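Local coordinates for Acarbose/maltose binding protein GacH (PDB 3K01), which binds acarbose and an acarbose homolog as the solute receptor of an ABC transporter, and probably recognises maltose-type sugars too, at residues P111-G116 with G131-V136; L143-N148 with M256-P261; V157-S162 with G280-P285. All coordinates share one frame; numbering follows the deposited sequence.

Interaction 1. Residues P111-G116 with G131-V136; sequences PALDDG and GKTYAV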
# COMPACT_ATOMS: atom_id res chain seq x y z
N PRO A 111 -26.48 -6.59 -1.98
CA PRO A 111 -26.09 -7.57 -0.96
C PRO A 111 -24.58 -7.73 -0.87
O PRO A 111 -24.08 -8.44 0.01
CB PRO A 111 -26.72 -8.87 -1.48
CG PRO A 111 -27.90 -8.41 -2.27
CD PRO A 111 -27.49 -7.12 -2.91
N ALA A 112 -23.76 -7.11 -1.73
CA ALA A 112 -22.29 -7.25 -1.64
C ALA A 112 -21.69 -6.67 -0.36
O ALA A 112 -20.66 -7.06 0.08
CB ALA A 112 -21.61 -6.61 -2.86
N LEU A 113 -22.35 -5.68 0.20
CA LEU A 113 -21.81 -4.87 1.26
C LEU A 113 -22.26 -5.36 2.63
O LEU A 113 -21.90 -4.82 3.57
CB LEU A 113 -22.18 -3.37 1.04
CG LEU A 113 -21.73 -2.73 -0.28
CD1 LEU A 113 -21.99 -1.26 -0.22
CD2 LEU A 113 -20.24 -3.00 -0.54
N ASP A 114 -22.92 -6.46 2.71
CA ASP A 114 -23.44 -6.95 4.00
C ASP A 114 -22.43 -7.02 5.19
O ASP A 114 -22.85 -6.82 6.30
CB ASP A 114 -24.12 -8.32 3.84
CG ASP A 114 -25.35 -8.29 2.93
OD1 ASP A 114 -26.04 -7.24 2.90
OD2 ASP A 114 -25.61 -9.31 2.25
N ASP A 115 -21.14 -7.20 4.99
CA ASP A 115 -20.27 -7.05 6.16
C ASP A 115 -19.66 -5.65 6.21
O ASP A 115 -18.82 -5.33 5.38
CB ASP A 115 -19.16 -8.11 6.15
CG ASP A 115 -19.69 -9.50 6.44
OD1 ASP A 115 -20.83 -9.62 6.92
OD2 ASP A 115 -19.03 -10.54 6.22
N GLY A 116 -20.07 -4.82 7.17
CA GLY A 116 -19.92 -3.38 6.89
C GLY A 116 -18.91 -2.46 7.60
O GLY A 116 -18.04 -1.89 6.94
N GLY A 131 -18.55 9.35 -4.12
CA GLY A 131 -19.76 9.15 -3.33
C GLY A 131 -20.46 7.82 -3.55
O GLY A 131 -21.56 7.64 -3.00
N LYS A 132 -19.88 6.89 -4.33
CA LYS A 132 -20.45 5.55 -4.49
C LYS A 132 -19.40 4.49 -4.17
O LYS A 132 -18.20 4.75 -4.26
CB LYS A 132 -21.00 5.33 -5.89
CG LYS A 132 -22.24 6.20 -6.21
CD LYS A 132 -22.75 5.96 -7.61
CE LYS A 132 -24.01 6.77 -7.89
NZ LYS A 132 -24.29 6.72 -9.36
N THR A 133 -19.86 3.30 -3.81
CA THR A 133 -18.95 2.20 -3.44
C THR A 133 -18.81 1.28 -4.64
O THR A 133 -19.81 0.83 -5.23
CB THR A 133 -19.57 1.41 -2.28
OG1 THR A 133 -19.84 2.32 -1.21
CG2 THR A 133 -18.62 0.33 -1.80
N TYR A 134 -17.55 0.97 -5.02
CA TYR A 134 -17.27 0.13 -6.16
C TYR A 134 -16.40 -1.08 -5.83
O TYR A 134 -15.88 -1.75 -6.73
CB TYR A 134 -16.59 0.94 -7.28
CG TYR A 134 -17.49 1.99 -7.88
CD1 TYR A 134 -18.37 1.64 -8.91
CD2 TYR A 134 -17.45 3.31 -7.46
CE1 TYR A 134 -19.21 2.60 -9.48
CE2 TYR A 134 -18.28 4.26 -8.02
CZ TYR A 134 -19.13 3.91 -9.02
OH TYR A 134 -19.97 4.86 -9.59
N ALA A 135 -16.22 -1.36 -4.54
CA ALA A 135 -15.40 -2.51 -4.16
C ALA A 135 -15.72 -2.89 -2.74
O ALA A 135 -16.40 -2.15 -2.03
CB ALA A 135 -13.88 -2.19 -4.31
N VAL A 136 -15.18 -4.03 -2.33
CA VAL A 136 -15.11 -4.42 -0.92
C VAL A 136 -13.62 -4.67 -0.58
O VAL A 136 -12.86 -5.14 -1.41
CB VAL A 136 -15.95 -5.68 -0.58
CG1 VAL A 136 -17.44 -5.35 -0.75
CG2 VAL A 136 -15.57 -6.88 -1.45
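Leu113 pushes its forked tip between Thr133 and Val136, and here the two segments pack most closely. CD2 is the busier branch, lying 3.7 Å from Val136 CG1 as the two side chains cross at a slant. It also comes within 3.9 Å of Thr133 CG2, while Leu113 CD1 meets the same threonine methyl at 4.0 Å, so that leucine and threonine approach tip to tip. Leucine suits this place because its branching is at the end of the chain, where two separate apolar groups can be reached at once. Thr133 divides its roles: chi1 of -55° sets CG2 anti to the backbone N and facing Leu113, while OG1 is hydrogen-bonded to Arg128. Val136 CG1 further touches the carbonyl of Ala112, 3.7 Å from its O atom.

The fold is that of a bacterial solute-binding protein, and the contact joins a loop to the start of the long strand 132-148. That strand pairs antiparallel with strand 293-302, where Val136 bonds through its backbone to Leu300. Helix 309-320 closes over the packed end, its Val316 touching both Ala112 and Val136; the small Ala112 leaves room for Tyr313 as well.

Beyond Leu113, itself only partly buried, the loop turns away from the strand and becomes polar. Asp114 is exposed, and its OD2 forms a salt bridge with Lys317. Just before Thr133 the chain is also open to solvent: Gly131 turns with a positive phi of 81°, a backbone shape that glycine accepts readily, and Lys132 is exposed.

Interaction 2. Residues L143-N148 with M256-P261; sequences LALFYN and MMVNGP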
# COMPACT_ATOMS: atom_id res chain seq x y z
N LEU A 143 4.01 1.18 4.38
CA LEU A 143 5.45 1.24 4.66
C LEU A 143 5.68 1.38 6.15
O LEU A 143 4.83 1.90 6.87
CB LEU A 143 6.07 2.45 3.94
CG LEU A 143 6.04 2.42 2.42
CD1 LEU A 143 6.66 3.71 1.82
CD2 LEU A 143 6.77 1.19 1.86
N ALA A 144 6.87 0.93 6.59
CA ALA A 144 7.22 0.89 8.00
C ALA A 144 8.72 1.07 8.14
O ALA A 144 9.45 0.86 7.18
CB ALA A 144 6.79 -0.46 8.61
N LEU A 145 9.15 1.47 9.34
CA LEU A 145 10.58 1.59 9.62
C LEU A 145 11.13 0.24 10.08
O LEU A 145 10.78 -0.25 11.16
CB LEU A 145 10.78 2.63 10.70
CG LEU A 145 12.24 2.96 11.03
CD1 LEU A 145 12.94 3.66 9.90
CD2 LEU A 145 12.28 3.78 12.32
N PHE A 146 11.98 -0.36 9.25
CA PHE A 146 12.70 -1.58 9.62
C PHE A 146 13.98 -1.17 10.35
O PHE A 146 14.65 -0.20 9.97
CB PHE A 146 13.15 -2.35 8.38
CG PHE A 146 12.07 -3.08 7.63
CD1 PHE A 146 12.33 -4.35 7.14
CD2 PHE A 146 10.82 -2.52 7.34
CE1 PHE A 146 11.41 -5.06 6.40
CE2 PHE A 146 9.87 -3.24 6.60
CZ PHE A 146 10.17 -4.53 6.15
N TYR A 147 14.36 -1.91 11.38
CA TYR A 147 15.59 -1.59 12.10
C TYR A 147 16.33 -2.85 12.51
O TYR A 147 15.75 -3.91 12.78
CB TYR A 147 15.34 -0.66 13.31
CG TYR A 147 14.38 -1.16 14.35
CD1 TYR A 147 13.01 -0.97 14.21
CD2 TYR A 147 14.87 -1.79 15.51
CE1 TYR A 147 12.13 -1.41 15.18
CE2 TYR A 147 14.00 -2.22 16.47
CZ TYR A 147 12.64 -2.02 16.30
OH TYR A 147 11.75 -2.47 17.26
N ASN A 148 17.66 -2.72 12.55
CA ASN A 148 18.58 -3.75 13.01
C ASN A 148 18.69 -3.61 14.53
O ASN A 148 19.25 -2.65 15.05
CB ASN A 148 19.92 -3.51 12.32
CG ASN A 148 20.97 -4.58 12.62
OD1 ASN A 148 21.75 -4.99 11.71
ND2 ASN A 148 21.05 -4.99 13.86
N MET A 256 18.74 1.12 9.46
CA MET A 256 17.29 1.33 9.27
C MET A 256 16.98 1.52 7.82
O MET A 256 17.80 2.05 7.07
CB MET A 256 16.85 2.58 10.04
CG MET A 256 17.03 2.44 11.55
SD MET A 256 16.50 3.88 12.50
CE MET A 256 17.96 4.93 12.30
N MET A 257 15.76 1.17 7.43
CA MET A 257 15.25 1.51 6.08
C MET A 257 13.74 1.58 6.25
O MET A 257 13.20 1.13 7.24
CB MET A 257 15.60 0.46 5.03
CG MET A 257 14.93 -0.88 5.26
SD MET A 257 15.19 -2.01 3.86
CE MET A 257 14.51 -3.55 4.45
N VAL A 258 13.06 2.16 5.27
CA VAL A 258 11.60 2.11 5.24
C VAL A 258 11.19 1.12 4.16
O VAL A 258 11.76 1.10 3.07
CB VAL A 258 11.04 3.50 4.95
CG1 VAL A 258 9.53 3.46 4.68
CG2 VAL A 258 11.36 4.41 6.10
N ASN A 259 10.24 0.25 4.47
CA ASN A 259 9.88 -0.79 3.52
C ASN A 259 8.56 -1.41 3.88
O ASN A 259 7.96 -1.04 4.91
CB ASN A 259 11.01 -1.84 3.42
CG ASN A 259 11.21 -2.33 2.01
OD1 ASN A 259 10.26 -2.41 1.22
ND2 ASN A 259 12.46 -2.62 1.66
N GLY A 260 8.09 -2.34 3.05
CA GLY A 260 6.79 -2.97 3.29
C GLY A 260 6.91 -4.45 3.54
O GLY A 260 7.99 -5.03 3.54
N PRO A 261 5.76 -5.12 3.75
CA PRO A 261 5.74 -6.55 4.06
C PRO A 261 6.44 -7.40 3.00
O PRO A 261 7.02 -8.44 3.33
CB PRO A 261 4.23 -6.87 4.11
CG PRO A 261 3.63 -5.53 4.54
CD PRO A 261 4.41 -4.52 3.77
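Ala144 to Tyr147 run antiparallel to Asn259 to Met256, with strand directions 148° apart: Ala144 with Asn259 and Phe146 with Met257 are hydrogen-bonded pairs, and Leu145 with Val258 and Tyr147 with Met256 are non-hydrogen-bonded pairs. Four backbone bonds result, among them Phe146 N to Met257 O at 2.8 Å.

Beside Phe146, the aromatic ring has Asn259 and Met257 on one side of its plane and a carbonyl at its edge. Asn259 CB sits over the face in a CH-pi contact, 4.0 Å from the ring centroid and displaced toward the rim. Gly260 O approaches the edge near the ring plane, 3.4 Å from Phe146 CZ. Met257 arrives obliquely in a Met-aromatic contact; its chi1 of 66° and extended chain beyond CG bring CE to 3.6 Å from Phe146 CD1. A flexible thioether is well able to follow a ring in this way. Asn259 is held in turn by its own neighbours: OD1 accepts the N-H of Gly260, 2.8 Å from Gly260 N, and ND2 makes a weak bond to Met257 SD.

On the face bearing Leu145 and Val258 the side chains meet through apolar atoms. Leu145 CD1 lies 4.1 Å from Met256 CB. Just before the strand, Leu143 CB meets Val258 CG1 at 3.7 Å, these two side chains crossing at about a right angle. Valine's fork serves both leucines, CG1 reaching Leu143 and CG2 Leu145.

Strand 279-283 continues the sheet beside 144-148, and Tyr183 of strand 180-183 bonds to Met256 on the far side. Helix 241-251 packs against Met257 and Asn259, while helix 351-360 reaches Ala144 and Pro261.

Interaction 3. Residues V157-S162 with G280-P285; sequences VEVPGS and GVAPVP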
# COMPACT_ATOMS: atom_id res chain seq x y z
N VAL A 157 20.50 3.24 21.52
CA VAL A 157 19.41 4.14 21.16
C VAL A 157 18.07 3.42 21.08
O VAL A 157 18.02 2.21 20.82
CB VAL A 157 19.67 4.86 19.83
CG1 VAL A 157 20.97 5.65 19.86
CG2 VAL A 157 19.68 3.88 18.67
N GLU A 158 17.00 4.18 21.28
CA GLU A 158 15.64 3.70 21.07
C GLU A 158 15.29 3.84 19.59
O GLU A 158 15.87 4.65 18.88
CB GLU A 158 14.62 4.51 21.87
CG GLU A 158 14.84 4.57 23.38
CD GLU A 158 14.95 3.22 24.06
OE1 GLU A 158 15.77 3.11 25.01
OE2 GLU A 158 14.23 2.27 23.66
N VAL A 159 14.32 3.06 19.15
CA VAL A 159 13.78 3.23 17.80
C VAL A 159 13.23 4.65 17.68
O VAL A 159 12.46 5.08 18.52
CB VAL A 159 12.60 2.24 17.57
CG1 VAL A 159 12.01 2.42 16.19
CG2 VAL A 159 13.06 0.82 17.82
N PRO A 160 13.69 5.42 16.68
CA PRO A 160 13.21 6.81 16.60
C PRO A 160 11.75 6.93 16.18
O PRO A 160 11.28 6.23 15.28
CB PRO A 160 14.12 7.45 15.56
CG PRO A 160 14.61 6.30 14.70
CD PRO A 160 14.69 5.11 15.64
N GLY A 161 11.07 7.89 16.81
CA GLY A 161 9.66 8.12 16.54
C GLY A 161 9.42 9.33 15.65
O GLY A 161 8.28 9.58 15.26
N SER A 162 10.47 10.08 15.33
CA SER A 162 10.38 11.27 14.50
C SER A 162 11.68 11.46 13.73
O SER A 162 12.71 10.86 14.07
CB SER A 162 10.11 12.51 15.36
OG SER A 162 11.31 12.83 16.07
N GLY A 280 13.52 -5.60 13.72
CA GLY A 280 12.38 -4.91 14.29
C GLY A 280 11.68 -4.12 13.20
O GLY A 280 12.31 -3.70 12.20
N VAL A 281 10.38 -3.90 13.41
CA VAL A 281 9.58 -3.07 12.51
C VAL A 281 8.74 -2.14 13.35
O VAL A 281 8.11 -2.58 14.32
CB VAL A 281 8.70 -3.93 11.58
CG1 VAL A 281 7.89 -3.06 10.66
CG2 VAL A 281 9.56 -4.88 10.73
N ALA A 282 8.74 -0.86 12.98
CA ALA A 282 8.01 0.18 13.70
C ALA A 282 7.27 1.05 12.66
O ALA A 282 7.53 0.97 11.48
CB ALA A 282 8.97 1.03 14.50
N PRO A 283 6.32 1.89 13.12
CA PRO A 283 5.74 2.84 12.18
C PRO A 283 6.81 3.76 11.59
O PRO A 283 7.85 4.00 12.23
CB PRO A 283 4.76 3.63 13.05
CG PRO A 283 4.42 2.71 14.17
CD PRO A 283 5.72 2.00 14.45
N VAL A 284 6.55 4.29 10.41
CA VAL A 284 7.44 5.33 9.91
C VAL A 284 7.52 6.49 10.91
O VAL A 284 6.56 6.80 11.62
CB VAL A 284 7.04 5.85 8.51
CG1 VAL A 284 7.06 4.72 7.49
CG2 VAL A 284 5.69 6.56 8.53
N PRO A 285 8.66 7.17 10.96
CA PRO A 285 8.76 8.29 11.90
C PRO A 285 7.86 9.47 11.56
O PRO A 285 7.60 9.75 10.38
CB PRO A 285 10.25 8.71 11.84
CG PRO A 285 10.71 8.22 10.54
CD PRO A 285 9.93 6.96 10.24
O HOH W 1 8.86 5.02 14.61
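Val159 leans across to Ala282, and its side chain can be followed from CB outward. CB itself serves as the fork. With chi1 at 179°, CG1 stands anti to the backbone N and meets Ala282 CB at 3.7 Å, methyl against methyl. The second branch, CG2, lies beside the backbone N and rests on the ring of Tyr147 from strand 132-148. A beta-branched residue therefore suits the position, since one short side chain touches two neighbouring strands, and alanine opposite it is small enough to let the loop come close.

Farther along, Pro285 takes over. Its CB faces the loop and packs on the backbone of Ser162, with Pro285 CB 3.6 Å from Ser162 C. Pro285 CA approaches Gly161 O, also at 3.6 Å. The rigid proline ring presents a compact apolar surface to a peptide rather than to a side chain.

Between these two patches sits a water that donates to Pro160 O and to Pro283 O, 2.8 Å from each of the two oxygens. Residues 159-162 run within 28° of the direction of 282-285, and the loop leads straight into helix 163-177. Ser162 occupies the N-cap of that helix, with OG bonded to Glu165 N.

Proline lacks an amide hydrogen, so Pro283 and Pro285 cannot offer one to the loop; the chemistry implies a join made by van der Waals packing and a shared water, with a direct backbone bond made by Gly161 to Ala286, one residue past Pro285.

How the interactions relate
Along the chain interaction 1 closes before the other two open, whereas interactions 2 and 3 interleave, their segments alternating. All three reach the same mixed sheet. Strand 132-148 supplies one segment to interaction 1 and one to interaction 2, although their centres are 32 Å apart on opposite sides of the chain's centre. Interactions 2 and 3 are neighbours, with centres 9 Å apart, and they touch: Leu145 N lies 2.7 Å from Ala282 O and Tyr147 N 2.8 Å from Gly280 O, both probably hydrogen bonds. One long strand therefore links two distant regions, consistent with the two-lobed architecture of solute-binding proteins, whose ligand typically binds between the lobes.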